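Local atomic coordinates of ribosomal RNA small subunit methyltransferase E (Bacillus subtilis, PDB entry 1VHK), a protein that probably methylates N3 of a specific uridine in 16S rRNA of the assembled small ribosomal subunit, with S-adenosyl-L-methionine as methyl donor. Residues 21-26 with 63-68; 40-45 with 54-59; 82-87 with 109-114; 164-169 with 200-205. One frame throughout, in Å; residues are numbered along the deposited sequence.

Contact 1. Residues 21-26 with 63-68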
loop_
_atom_site.group_PDB
_atom_site.type_symbol
_atom_site.label_atom_id
_atom_site.label_comp_id
_atom_site.label_asym_id
_atom_site.label_seq_id
_atom_site.Cartn_x
_atom_site.Cartn_y
_atom_site.Cartn_z
ATOM N N PHE A 21 13.514 -28.684 15.501
ATOM C CA PHE A 21 12.276 -28.249 16.155
ATOM C C PHE A 21 11.122 -28.750 15.301
ATOM O O PHE A 21 11.346 -29.044 14.134
ATOM C CB PHE A 21 12.225 -26.747 16.369
ATOM C CG PHE A 21 12.132 -25.942 15.103
ATOM C CD1 PHE A 21 13.278 -25.616 14.396
ATOM C CD2 PHE A 21 10.909 -25.545 14.596
ATOM C CE1 PHE A 21 13.210 -24.893 13.222
ATOM C CE2 PHE A 21 10.829 -24.831 13.423
ATOM C CZ PHE A 21 11.983 -24.500 12.734
ATOM N N SER A 22 9.934 -28.881 15.864
ATOM C CA SER A 22 8.812 -29.395 15.097
ATOM C C SER A 22 7.596 -28.481 15.090
ATOM O O SER A 22 7.272 -27.776 16.033
ATOM C CB SER A 22 8.419 -30.794 15.579
ATOM O OG SER A 22 8.422 -30.843 16.984
ATOM N N ILE A 23 6.913 -28.522 13.951
ATOM C CA ILE A 23 5.744 -27.728 13.680
ATOM C C ILE A 23 4.469 -28.539 13.867
ATOM O O ILE A 23 4.265 -29.564 13.211
ATOM C CB ILE A 23 5.792 -27.190 12.224
ATOM C CG1 ILE A 23 7.129 -26.503 11.967
ATOM C CG2 ILE A 23 4.624 -26.257 11.967
ATOM C CD1 ILE A 23 7.297 -25.882 10.608
ATOM N N THR A 24 3.607 -28.077 14.780
ATOM C CA THR A 24 2.338 -28.746 15.023
ATOM C C THR A 24 1.153 -27.805 14.794
ATOM O O THR A 24 1.274 -26.583 14.775
ATOM C CB THR A 24 2.232 -29.385 16.415
ATOM O OG1 THR A 24 2.562 -28.422 17.416
ATOM C CG2 THR A 24 3.152 -30.583 16.558
ATOM N N GLY A 25 0.039 -28.394 14.327
ATOM C CA GLY A 25 -1.182 -27.683 14.104
ATOM C C GLY A 25 -1.563 -27.376 12.671
ATOM O O GLY A 25 -1.452 -28.198 11.763
ATOM N N GLU A 26 -2.130 -26.184 12.490
ATOM C CA GLU A 26 -2.589 -25.637 11.237
ATOM C C GLU A 26 -1.531 -25.758 10.129
ATOM O O GLU A 26 -1.792 -26.303 9.071
ATOM C CB GLU A 26 -2.878 -24.127 11.392
ATOM C CG GLU A 26 -4.318 -23.697 11.250
ATOM C CD GLU A 26 -4.502 -22.210 11.520
ATOM O OE1 GLU A 26 -5.530 -21.827 12.122
ATOM O OE2 GLU A 26 -3.600 -21.426 11.148
ATOM N N ASP A 63 1.114 -34.960 10.785
ATOM C CA ASP A 63 0.650 -34.067 11.849
ATOM C C ASP A 63 1.821 -33.405 12.550
ATOM O O ASP A 63 1.666 -32.619 13.483
ATOM C CB ASP A 63 -0.191 -34.868 12.842
ATOM C CG ASP A 63 0.536 -36.073 13.403
ATOM O OD1 ASP A 63 -0.084 -36.786 14.228
ATOM O OD2 ASP A 63 1.708 -36.309 13.033
ATOM N N LYS A 64 3.024 -33.807 12.152
ATOM C CA LYS A 64 4.243 -33.255 12.729
ATOM C C LYS A 64 5.259 -32.998 11.621
ATOM O O LYS A 64 5.345 -33.773 10.666
ATOM C CB LYS A 64 4.827 -34.176 13.796
ATOM C CG LYS A 64 4.408 -33.830 15.219
ATOM C CD LYS A 64 3.161 -34.584 15.648
ATOM C CE LYS A 64 2.506 -33.948 16.859
ATOM N NZ LYS A 64 3.505 -33.587 17.909
ATOM N N VAL A 65 5.928 -31.861 11.682
ATOM C CA VAL A 65 6.949 -31.525 10.678
ATOM C C VAL A 65 8.209 -31.079 11.415
ATOM O O VAL A 65 8.151 -30.183 12.254
ATOM C CB VAL A 65 6.472 -30.458 9.700
ATOM C CG1 VAL A 65 7.631 -29.667 9.108
ATOM C CG2 VAL A 65 5.658 -31.068 8.557
ATOM N N SER A 66 9.319 -31.761 11.161
ATOM C CA SER A 66 10.554 -31.423 11.872
ATOM C C SER A 66 11.464 -30.567 11.003
ATOM O O SER A 66 11.578 -30.829 9.811
ATOM C CB SER A 66 11.266 -32.683 12.348
ATOM O OG SER A 66 10.471 -33.367 13.310
ATOM N N CYS A 67 12.076 -29.553 11.620
ATOM C CA CYS A 67 12.935 -28.630 10.942
ATOM C C CYS A 67 14.291 -28.411 11.617
ATOM O O CYS A 67 14.427 -28.385 12.821
ATOM C CB CYS A 67 12.277 -27.237 10.809
ATOM S SG CYS A 67 10.565 -27.236 10.274
ATOM N N LEU A 68 15.267 -28.172 10.765
ATOM C CA LEU A 68 16.648 -27.870 11.106
ATOM C C LEU A 68 16.916 -26.423 10.677
ATOM O O LEU A 68 16.575 -26.117 9.534
ATOM C CB LEU A 68 17.542 -28.792 10.261
ATOM C CG LEU A 68 18.974 -28.334 10.007
ATOM C CD1 LEU A 68 19.784 -28.312 11.290
ATOM C CD2 LEU A 68 19.624 -29.197 8.946
#

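Contact 2. Residues 40-45 with 54-59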
loop_
_atom_site.group_PDB
_atom_site.type_symbol
_atom_site.label_atom_id
_atom_site.label_comp_id
_atom_site.label_asym_id
_atom_site.label_seq_id
_atom_site.Cartn_x
_atom_site.Cartn_y
_atom_site.Cartn_z
ATOM N N GLY A 40 14.075 -32.141 2.955
ATOM C CA GLY A 40 15.076 -31.498 2.123
ATOM C C GLY A 40 14.560 -30.149 1.622
ATOM O O GLY A 40 15.321 -29.320 1.134
ATOM N N ASP A 41 13.246 -29.965 1.678
ATOM C CA ASP A 41 12.639 -28.715 1.258
ATOM C C ASP A 41 12.942 -27.622 2.296
ATOM O O ASP A 41 13.075 -27.909 3.477
ATOM C CB ASP A 41 11.135 -28.864 1.072
ATOM C CG ASP A 41 10.735 -29.512 -0.236
ATOM O OD1 ASP A 41 9.550 -29.900 -0.362
ATOM O OD2 ASP A 41 11.585 -29.626 -1.136
ATOM N N GLN A 42 13.003 -26.395 1.811
ATOM C CA GLN A 42 13.313 -25.221 2.595
ATOM C C GLN A 42 12.154 -24.259 2.786
ATOM O O GLN A 42 11.391 -24.006 1.858
ATOM C CB GLN A 42 14.471 -24.484 1.878
ATOM C CG GLN A 42 15.776 -25.289 1.884
ATOM C CD GLN A 42 16.955 -24.394 1.518
ATOM O OE1 GLN A 42 16.743 -23.381 0.838
ATOM N NE2 GLN A 42 18.159 -24.728 1.971
ATOM N N ILE A 43 12.007 -23.728 4.001
ATOM C CA ILE A 43 10.998 -22.752 4.347
ATOM C C ILE A 43 11.643 -21.623 5.177
ATOM O O ILE A 43 12.792 -21.638 5.580
ATOM C CB ILE A 43 9.789 -23.233 5.171
ATOM C CG1 ILE A 43 10.223 -23.740 6.537
ATOM C CG2 ILE A 43 8.947 -24.248 4.408
ATOM C CD1 ILE A 43 9.268 -24.584 7.324
ATOM N N ILE A 44 10.834 -20.595 5.376
ATOM C CA ILE A 44 11.201 -19.448 6.182
ATOM C C ILE A 44 10.280 -19.437 7.414
ATOM O O ILE A 44 9.058 -19.584 7.311
ATOM C CB ILE A 44 11.070 -18.135 5.412
ATOM C CG1 ILE A 44 11.711 -18.228 4.027
ATOM C CG2 ILE A 44 11.697 -16.989 6.206
ATOM C CD1 ILE A 44 13.208 -18.135 3.992
ATOM N N CYS A 45 10.908 -19.366 8.574
ATOM C CA CYS A 45 10.213 -19.336 9.839
ATOM C C CYS A 45 10.648 -18.101 10.642
ATOM O O CYS A 45 11.812 -17.699 10.679
ATOM C CB CYS A 45 10.438 -20.590 10.661
ATOM S SG CYS A 45 9.709 -22.098 10.005
ATOM N N LYS A 54 16.052 -19.446 8.191
ATOM C CA LYS A 54 15.900 -20.307 7.016
ATOM C C LYS A 54 15.980 -21.762 7.535
ATOM O O LYS A 54 16.901 -22.143 8.278
ATOM C CB LYS A 54 16.908 -20.048 5.950
ATOM C CG LYS A 54 16.525 -20.535 4.570
ATOM C CD LYS A 54 17.386 -19.874 3.504
ATOM C CE LYS A 54 17.474 -18.370 3.699
ATOM N NZ LYS A 54 16.689 -17.607 2.687
ATOM N N CYS A 55 14.892 -22.497 7.310
ATOM C CA CYS A 55 14.816 -23.865 7.790
ATOM C C CYS A 55 14.733 -24.885 6.656
ATOM O O CYS A 55 14.243 -24.601 5.570
ATOM C CB CYS A 55 13.625 -24.062 8.728
ATOM S SG CYS A 55 13.502 -22.852 10.058
ATOM N N GLU A 56 15.208 -26.081 6.982
ATOM C CA GLU A 56 15.203 -27.244 6.112
ATOM C C GLU A 56 14.305 -28.331 6.701
ATOM O O GLU A 56 14.392 -28.673 7.882
ATOM C CB GLU A 56 16.636 -27.757 5.924
ATOM C CG GLU A 56 16.893 -28.631 4.734
ATOM C CD GLU A 56 18.313 -28.683 4.236
ATOM O OE1 GLU A 56 18.736 -27.794 3.458
ATOM O OE2 GLU A 56 19.051 -29.658 4.531
ATOM N N LEU A 57 13.358 -28.846 5.914
ATOM C CA LEU A 57 12.497 -29.914 6.427
ATOM C C LEU A 57 13.302 -31.215 6.533
ATOM O O LEU A 57 13.770 -31.790 5.565
ATOM C CB LEU A 57 11.245 -30.086 5.623
ATOM C CG LEU A 57 10.101 -29.089 5.782
ATOM C CD1 LEU A 57 10.094 -28.437 7.159
ATOM C CD2 LEU A 57 10.117 -28.045 4.681
ATOM N N GLN A 58 13.560 -31.590 7.776
ATOM C CA GLN A 58 14.275 -32.792 8.148
ATOM C C GLN A 58 13.269 -33.947 8.214
ATOM O O GLN A 58 13.475 -35.005 7.634
ATOM C CB GLN A 58 14.951 -32.599 9.503
ATOM C CG GLN A 58 15.569 -33.845 10.092
ATOM C CD GLN A 58 16.760 -33.573 10.984
ATOM O OE1 GLN A 58 17.226 -34.450 11.730
ATOM N NE2 GLN A 58 17.275 -32.348 10.912
ATOM N N SER A 59 12.106 -33.650 8.798
ATOM C CA SER A 59 11.060 -34.671 8.902
ATOM C C SER A 59 9.694 -34.131 8.529
ATOM O O SER A 59 9.331 -33.007 8.904
ATOM C CB SER A 59 11.052 -35.264 10.308
ATOM O OG SER A 59 9.827 -35.885 10.600
#

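Contact 3. Residues 82-87 with 109-114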
loop_
_atom_site.group_PDB
_atom_site.type_symbol
_atom_site.label_atom_id
_atom_site.label_comp_id
_atom_site.label_asym_id
_atom_site.label_seq_id
_atom_site.Cartn_x
_atom_site.Cartn_y
_atom_site.Cartn_z
ATOM N N LYS A 82 5.474 2.317 15.575
ATOM C CA LYS A 82 4.244 1.547 15.674
ATOM C C LYS A 82 3.032 2.296 15.176
ATOM O O LYS A 82 2.581 3.277 15.782
ATOM C CB LYS A 82 4.019 1.136 17.148
ATOM C CG LYS A 82 5.127 0.198 17.619
ATOM C CD LYS A 82 4.810 -0.455 18.942
ATOM C CE LYS A 82 5.902 -1.469 19.309
ATOM N NZ LYS A 82 5.445 -2.408 20.378
ATOM N N VAL A 83 2.484 1.868 14.010
ATOM C CA VAL A 83 1.330 2.642 13.549
ATOM C C VAL A 83 0.059 1.843 13.650
ATOM O O VAL A 83 0.017 0.627 13.458
ATOM C CB VAL A 83 1.526 3.508 12.331
ATOM C CG1 VAL A 83 2.841 3.297 11.613
ATOM C CG2 VAL A 83 0.353 3.513 11.374
ATOM N N TYR A 84 -0.890 2.474 14.369
ATOM C CA TYR A 84 -2.202 1.923 14.609
ATOM C C TYR A 84 -3.251 2.556 13.691
ATOM O O TYR A 84 -3.443 3.769 13.703
ATOM C CB TYR A 84 -2.643 2.157 16.041
ATOM C CG TYR A 84 -1.899 1.339 17.062
ATOM C CD1 TYR A 84 -2.558 0.376 17.823
ATOM C CD2 TYR A 84 -0.552 1.540 17.288
ATOM C CE1 TYR A 84 -1.880 -0.341 18.796
ATOM C CE2 TYR A 84 0.143 0.837 18.253
ATOM C CZ TYR A 84 -0.534 -0.105 18.995
ATOM O OH TYR A 84 0.150 -0.800 19.959
ATOM N N ILE A 85 -3.956 1.712 12.963
ATOM C CA ILE A 85 -4.983 2.165 12.044
ATOM C C ILE A 85 -6.370 2.036 12.670
ATOM O O ILE A 85 -6.842 0.938 12.940
ATOM C CB ILE A 85 -4.950 1.357 10.725
ATOM C CG1 ILE A 85 -3.535 1.258 10.181
ATOM C CG2 ILE A 85 -5.885 1.979 9.700
ATOM C CD1 ILE A 85 -2.810 2.566 9.998
ATOM N N ALA A 86 -7.041 3.167 12.887
ATOM C CA ALA A 86 -8.429 3.123 13.349
ATOM C C ALA A 86 -9.367 3.372 12.166
ATOM O O ALA A 86 -9.396 4.522 11.709
ATOM C CB ALA A 86 -8.677 4.185 14.414
ATOM N N SER A 87 -10.198 2.407 11.757
ATOM C CA SER A 87 -11.100 2.686 10.648
ATOM C C SER A 87 -12.581 2.685 10.957
ATOM O O SER A 87 -13.173 1.694 11.408
ATOM C CB SER A 87 -10.836 1.711 9.485
ATOM O OG SER A 87 -9.461 1.484 9.282
ATOM N N ALA A 109 -1.222 -2.419 14.081
ATOM C CA ALA A 109 -2.440 -3.040 14.653
ATOM C C ALA A 109 -3.644 -2.343 14.035
ATOM O O ALA A 109 -3.417 -1.308 13.434
ATOM C CB ALA A 109 -2.454 -2.903 16.167
ATOM N N PHE A 110 -4.812 -3.027 14.049
ATOM C CA PHE A 110 -5.978 -2.364 13.460
ATOM C C PHE A 110 -7.077 -2.220 14.491
ATOM O O PHE A 110 -7.212 -3.029 15.414
ATOM C CB PHE A 110 -6.494 -3.118 12.244
ATOM C CG PHE A 110 -5.533 -3.287 11.121
ATOM C CD1 PHE A 110 -5.466 -2.387 10.088
ATOM C CD2 PHE A 110 -4.647 -4.366 11.140
ATOM C CE1 PHE A 110 -4.579 -2.588 9.037
ATOM C CE2 PHE A 110 -3.736 -4.558 10.116
ATOM C CZ PHE A 110 -3.719 -3.668 9.056
ATOM N N ILE A 111 -7.800 -1.114 14.456
ATOM C CA ILE A 111 -8.868 -0.874 15.437
ATOM C C ILE A 111 -10.116 -0.369 14.700
ATOM O O ILE A 111 -10.152 0.818 14.383
ATOM C CB ILE A 111 -8.484 0.239 16.422
ATOM C CG1 ILE A 111 -7.176 -0.075 17.171
ATOM C CG2 ILE A 111 -9.623 0.476 17.391
ATOM C CD1 ILE A 111 -6.643 1.162 17.869
ATOM N N PRO A 112 -11.050 -1.246 14.415
ATOM C CA PRO A 112 -12.285 -0.888 13.731
ATOM C C PRO A 112 -13.228 -0.234 14.729
ATOM O O PRO A 112 -13.212 -0.629 15.907
ATOM C CB PRO A 112 -12.840 -2.219 13.249
ATOM C CG PRO A 112 -11.790 -3.222 13.514
ATOM C CD PRO A 112 -11.026 -2.696 14.724
ATOM N N PHE A 113 -14.040 0.721 14.302
ATOM C CA PHE A 113 -14.920 1.346 15.305
ATOM C C PHE A 113 -16.201 1.802 14.676
ATOM O O PHE A 113 -16.192 2.101 13.482
ATOM C CB PHE A 113 -14.189 2.479 16.043
ATOM C CG PHE A 113 -13.911 3.670 15.167
ATOM C CD1 PHE A 113 -12.687 3.825 14.544
ATOM C CD2 PHE A 113 -14.890 4.619 14.952
ATOM C CE1 PHE A 113 -12.459 4.906 13.724
ATOM C CE2 PHE A 113 -14.681 5.676 14.097
ATOM C CZ PHE A 113 -13.454 5.816 13.471
ATOM N N GLN A 114 -17.297 1.774 15.451
ATOM C CA GLN A 114 -18.578 2.215 14.856
ATOM C C GLN A 114 -18.494 3.709 14.602
ATOM O O GLN A 114 -18.124 4.443 15.545
ATOM C CB GLN A 114 -19.739 1.962 15.826
ATOM C CG GLN A 114 -21.111 2.014 15.180
ATOM C CD GLN A 114 -21.294 0.993 14.078
ATOM O OE1 GLN A 114 -20.844 -0.166 14.211
ATOM N NE2 GLN A 114 -21.929 1.371 12.964
#

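Contact 4. Residues 164-169 with 200-205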
loop_
_atom_site.group_PDB
_atom_site.type_symbol
_atom_site.label_atom_id
_atom_site.label_comp_id
_atom_site.label_asym_id
_atom_site.label_seq_id
_atom_site.Cartn_x
_atom_site.Cartn_y
_atom_site.Cartn_z
ATOM N N GLN A 164 -11.355 6.730 24.488
ATOM C CA GLN A 164 -10.629 6.376 25.698
ATOM C C GLN A 164 -9.319 5.676 25.399
ATOM O O GLN A 164 -8.488 5.558 26.309
ATOM C CB GLN A 164 -11.469 5.522 26.657
ATOM N N ARG A 165 -9.096 5.212 24.183
ATOM C CA ARG A 165 -7.855 4.511 23.862
ATOM C C ARG A 165 -6.724 5.483 23.570
ATOM O O ARG A 165 -5.563 5.216 23.882
ATOM C CB ARG A 165 -8.088 3.585 22.654
ATOM C CG ARG A 165 -7.209 2.344 22.645
ATOM C CD ARG A 165 -7.973 1.130 22.160
ATOM N NE ARG A 165 -7.781 -0.053 22.994
ATOM C CZ ARG A 165 -6.638 -0.704 23.112
ATOM N NH1 ARG A 165 -5.566 -0.286 22.435
ATOM N NH2 ARG A 165 -6.547 -1.777 23.894
HETATM N N MSE A 166 -7.063 6.656 23.075
HETATM C CA MSE A 166 -6.155 7.695 22.651
HETATM C C MSE A 166 -4.997 7.981 23.573
HETATM O O MSE A 166 -3.850 8.189 23.137
HETATM C CB MSE A 166 -6.937 9.000 22.350
HETATM C CG MSE A 166 -8.152 8.708 21.488
HETATM SE SE MSE A 166 -8.438 9.926 20.066
HETATM C CE MSE A 166 -6.758 10.799 19.954
ATOM N N GLN A 167 -5.244 7.958 24.872
ATOM C CA GLN A 167 -4.249 8.250 25.884
ATOM C C GLN A 167 -3.035 7.347 25.872
ATOM O O GLN A 167 -1.958 7.708 26.381
ATOM C CB GLN A 167 -4.947 8.175 27.254
ATOM C CG GLN A 167 -4.629 9.350 28.176
ATOM C CD GLN A 167 -5.514 9.282 29.418
ATOM O OE1 GLN A 167 -5.543 8.225 30.058
ATOM N NE2 GLN A 167 -6.244 10.348 29.708
ATOM N N ASP A 168 -3.159 6.133 25.363
ATOM C CA ASP A 168 -2.098 5.163 25.347
ATOM C C ASP A 168 -1.029 5.456 24.311
ATOM O O ASP A 168 0.100 4.976 24.440
ATOM C CB ASP A 168 -2.645 3.751 25.106
ATOM C CG ASP A 168 -3.829 3.362 25.957
ATOM O OD1 ASP A 168 -4.330 2.222 25.755
ATOM O OD2 ASP A 168 -4.263 4.143 26.829
ATOM N N PHE A 169 -1.329 6.247 23.282
ATOM C CA PHE A 169 -0.324 6.451 22.254
ATOM C C PHE A 169 0.457 7.744 22.394
ATOM O O PHE A 169 -0.097 8.782 22.702
ATOM C CB PHE A 169 -0.970 6.421 20.860
ATOM C CG PHE A 169 -1.950 5.306 20.658
ATOM C CD1 PHE A 169 -3.297 5.494 20.906
ATOM C CD2 PHE A 169 -1.526 4.073 20.199
ATOM C CE1 PHE A 169 -4.203 4.473 20.695
ATOM C CE2 PHE A 169 -2.414 3.051 20.002
ATOM C CZ PHE A 169 -3.755 3.259 20.223
ATOM N N SER A 200 4.648 5.262 19.290
ATOM C CA SER A 200 3.381 4.837 18.787
ATOM C C SER A 200 2.560 5.919 18.125
ATOM O O SER A 200 2.423 7.026 18.649
ATOM C CB SER A 200 2.556 4.175 19.907
ATOM O OG SER A 200 1.951 5.162 20.735
ATOM N N LEU A 201 1.894 5.548 17.010
ATOM C CA LEU A 201 1.055 6.534 16.328
ATOM C C LEU A 201 -0.316 5.964 15.975
ATOM O O LEU A 201 -0.443 4.851 15.476
ATOM C CB LEU A 201 1.771 7.060 15.097
ATOM C CG LEU A 201 0.942 7.886 14.110
ATOM C CD1 LEU A 201 0.649 9.284 14.667
ATOM C CD2 LEU A 201 1.628 7.950 12.752
ATOM N N LEU A 202 -1.365 6.668 16.384
ATOM C CA LEU A 202 -2.738 6.334 16.098
ATOM C C LEU A 202 -3.244 7.252 14.976
ATOM O O LEU A 202 -2.965 8.438 15.019
ATOM C CB LEU A 202 -3.663 6.525 17.309
ATOM C CG LEU A 202 -5.152 6.269 16.976
ATOM C CD1 LEU A 202 -5.350 4.790 16.671
ATOM C CD2 LEU A 202 -6.054 6.737 18.088
ATOM N N ILE A 203 -3.858 6.660 13.962
ATOM C CA ILE A 203 -4.377 7.413 12.820
ATOM C C ILE A 203 -5.834 7.009 12.611
ATOM O O ILE A 203 -6.092 5.803 12.467
ATOM C CB ILE A 203 -3.624 7.146 11.503
ATOM C CG1 ILE A 203 -2.110 7.225 11.637
ATOM C CG2 ILE A 203 -4.085 8.139 10.431
ATOM C CD1 ILE A 203 -1.331 6.969 10.373
ATOM N N VAL A 204 -6.789 7.931 12.775
ATOM C CA VAL A 204 -8.185 7.482 12.607
ATOM C C VAL A 204 -8.751 7.984 11.312
ATOM O O VAL A 204 -8.528 9.122 10.895
ATOM C CB VAL A 204 -9.054 7.784 13.816
ATOM C CG1 VAL A 204 -8.241 8.337 14.982
ATOM C CG2 VAL A 204 -10.246 8.677 13.512
ATOM N N PHE A 205 -9.487 7.114 10.612
ATOM C CA PHE A 205 -10.119 7.481 9.340
ATOM C C PHE A 205 -11.635 7.383 9.441
ATOM O O PHE A 205 -12.139 6.505 10.160
ATOM C CB PHE A 205 -9.640 6.471 8.256
ATOM C CG PHE A 205 -8.145 6.403 8.169
ATOM C CD1 PHE A 205 -7.437 5.545 8.976
ATOM C CD2 PHE A 205 -7.465 7.217 7.281
ATOM C CE1 PHE A 205 -6.062 5.522 8.943
ATOM C CE2 PHE A 205 -6.084 7.176 7.214
ATOM C CZ PHE A 205 -5.387 6.305 8.029
#

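Contact 1. Residues 21-26 with 63-68
Phe21 lays one face of its ring over Cys67, a CH-pi contact in which CB of Cys67 lies 3.7 Å from the centroid of the Phe21 ring, displaced toward the rim. The sulfur comes in more obliquely, SG of Cys67 standing 4.4 Å from that centroid as a sulfur-aromatic neighbour. The first torsion sets CG of Phe21 between the backbone N and the carbonyl carbon (chi1 67°), on the face shared with Cys67. The same sulfur also meets Ile23, whose CD1 is 3.6 Å from Cys67 SG and 4.1 Å from CG1 of Val65; Ile23 and Val65 run side by side. An alanine in place of Phe21 would probably leave CB and SG of Cys67 without their aromatic cover and open a gap next to Cys55, which the ring also touches. Ser22, Thr24, Lys64 and Ser66 occupy the other face, where the methyl CG2 of Thr24 rests 3.4 Å from CE of Lys64.

In the backbone, Phe21 and Cys67 form a hydrogen-bonded antiparallel pair, as do Ile23 and Val65. In the latter the bond from Ile23 N to Val65 O is 2.7 Å, and the return bond is longer. Ile31 of helix 26-35 packs on Ile23 and Val65. The arrangement is that of an antiparallel strand pair at one margin of the mixed sheet in the PUA-like domain.

Contact 2. Residues 40-45 with 54-59
Lys54 begins the walk by lying side by side with Ile44, its NZ 3.8 Å from Ile44 CD1. Next comes Cys55, a hydrogen-bonded antiparallel partner of Ile43, with both backbone bonds at 2.9 Å (Ile43 N to Cys55 O and Cys55 N to Ile43 O). Its SG is 3.9 Å from SG of Cys45, packing without a disulfide, while its CB meets CG1 of Ile43.

Glu56 returns to the face of Lys54 and Gln42. CG is anti to the backbone N (chi1 -160°), and OE1 at the end of the chain accepts a weak but straight bond from NE2 of Gln42 at 3.5 Å; amide and carboxylate are nearly coplanar, 28° apart. An alanine at Glu56 would probably leave the Gln42 amide without this acceptor, and so freer to turn.

Leu57 is tied in by its backbone: its N donates to Asp41 O, and its O accepts from Gly40 N at 2.7 Å. Its CD1 meets Ile43 CD1 at 3.9 Å, the two side chains crossing at about a right angle, and CD2 rests on Asp41 CB at 3.8 Å; the Asp41 carboxylate itself turns to Asn38 N. Beyond Leu57 the chain turns a corner at Gln58, which with Ser59 faces Ser66 in a classic beta bulge against strand 64-72. The pairing of strands 42-46 and 52-60 is itself an antiparallel beta hairpin within the sheet of the PUA-like domain.

Contact 3. Residues 82-87 with 109-114
Strands 82-87 and 109-113 run parallel, their axes 17° apart, and Ile85 is held at both its backbone atoms: its N donates to Ala109 O at 3.1 Å and its O accepts from Ile111 N at 2.7 Å. Farther on, Phe113 N reaches Ser87 O at 3.2 Å from above the carbonyl plane, whereas the bond from Ser87 N to Ile111 O is weak.

On one face, the CD1 and CE1 side of the Tyr84 ring settles against Ala109, CD1 lying 3.7 Å from Ala109 CB, and the same CD1 touches CD1 of Ile111. On the reverse face Ile85 and Phe110 point the same way, and CB of Ile85 is 3.8 Å from CD1 of Phe110. Phe113, with CG between its backbone N and carbonyl carbon (chi1 69°), brings its ring back toward strand 82-87; its CE1 lies 3.9 Å from Ala86 CB, with Ala86 O at the ring edge.

Helix 94-104 links the two strands into a beta-alpha-beta unit of the SPOUT-type methyltransferase domain. Pro240 and Leu244 of helix 239-253 pack on Ile85, Leu162 of helix 159-165 packs on Ala86 and Phe113 from the opposite face, and strand 200-205 flanks strand 82-88 on the side away from 109-113.

Contact 4. Residues 164-169 with 200-205
Phe169 presents a ring face to Leu202, whose CB sits 3.9 Å from the centroid of the Phe169 ring and only 18° off its normal, a CH-pi contact offset toward the rim. The isobutyl group continues the overlap: CD2 of Leu202 is 3.9 Å from CE1 of Phe169, and the two side chains cross obliquely. At the ring edge, near its plane, lies OG of Ser200, 3.7 Å from CD2 of Phe169; the same oxygen also lies beside CA and CB of Phe169, 3.2 Å from CB. Selenium of Met166, present as selenomethionine, is a looser neighbour at 4.4 Å from Leu202 CD2. No hydrogen bond joins the two segments.

Around these groups, further bonds position the ring and the hydroxyl. Phe169 follows a turn after helix 159-165, in which Asp168 N bonds to Arg165 O at 3.0 Å and Phe169 N to Met166 O at 3.2 Å. Ser200 OG has its polar partner in Asp170 N, so the hydroxyl beside the ring is anchored to the backbone just beyond Phe169. Tyr84 meets the Phe169 ring edge-to-face, adding an aromatic neighbour from strand 82-88.

Strand 200-205 lies inside the parallel sheet, between 171-175, which bonds to it through Lys171 and Val173, and 82-88. Met166 and Phe169, from the chain just after helix 159-165, thus pack on the sheet face that bears Ser200 and Leu202, while Leu201, Ile203 and Phe205 turn to helix 239-253 on the other.

From the N terminus, contact 1 closes a long loop by bringing strand 64-72 back to 21-24, and contact 2, the hairpin of 42-46 and 52-60, is nested inside it. The two touch where strands 52-60 and 64-72 run as neighbours, so both belong to the same PUA-like sheet. Contact 3 opens after contact 1 has closed, joining 82-87 to 109-114 across an intervening helix; contact 4 follows in series, closing the loop from the turn after helix 159-165 to strand 200-205, and no two of the four cross. Contacts 3 and 4 share the parallel methyltransferase sheet, their centres 8 Å apart. The nearest atoms of contacts 1 and 3 are about 17 Å apart, marking the separation between the two domains.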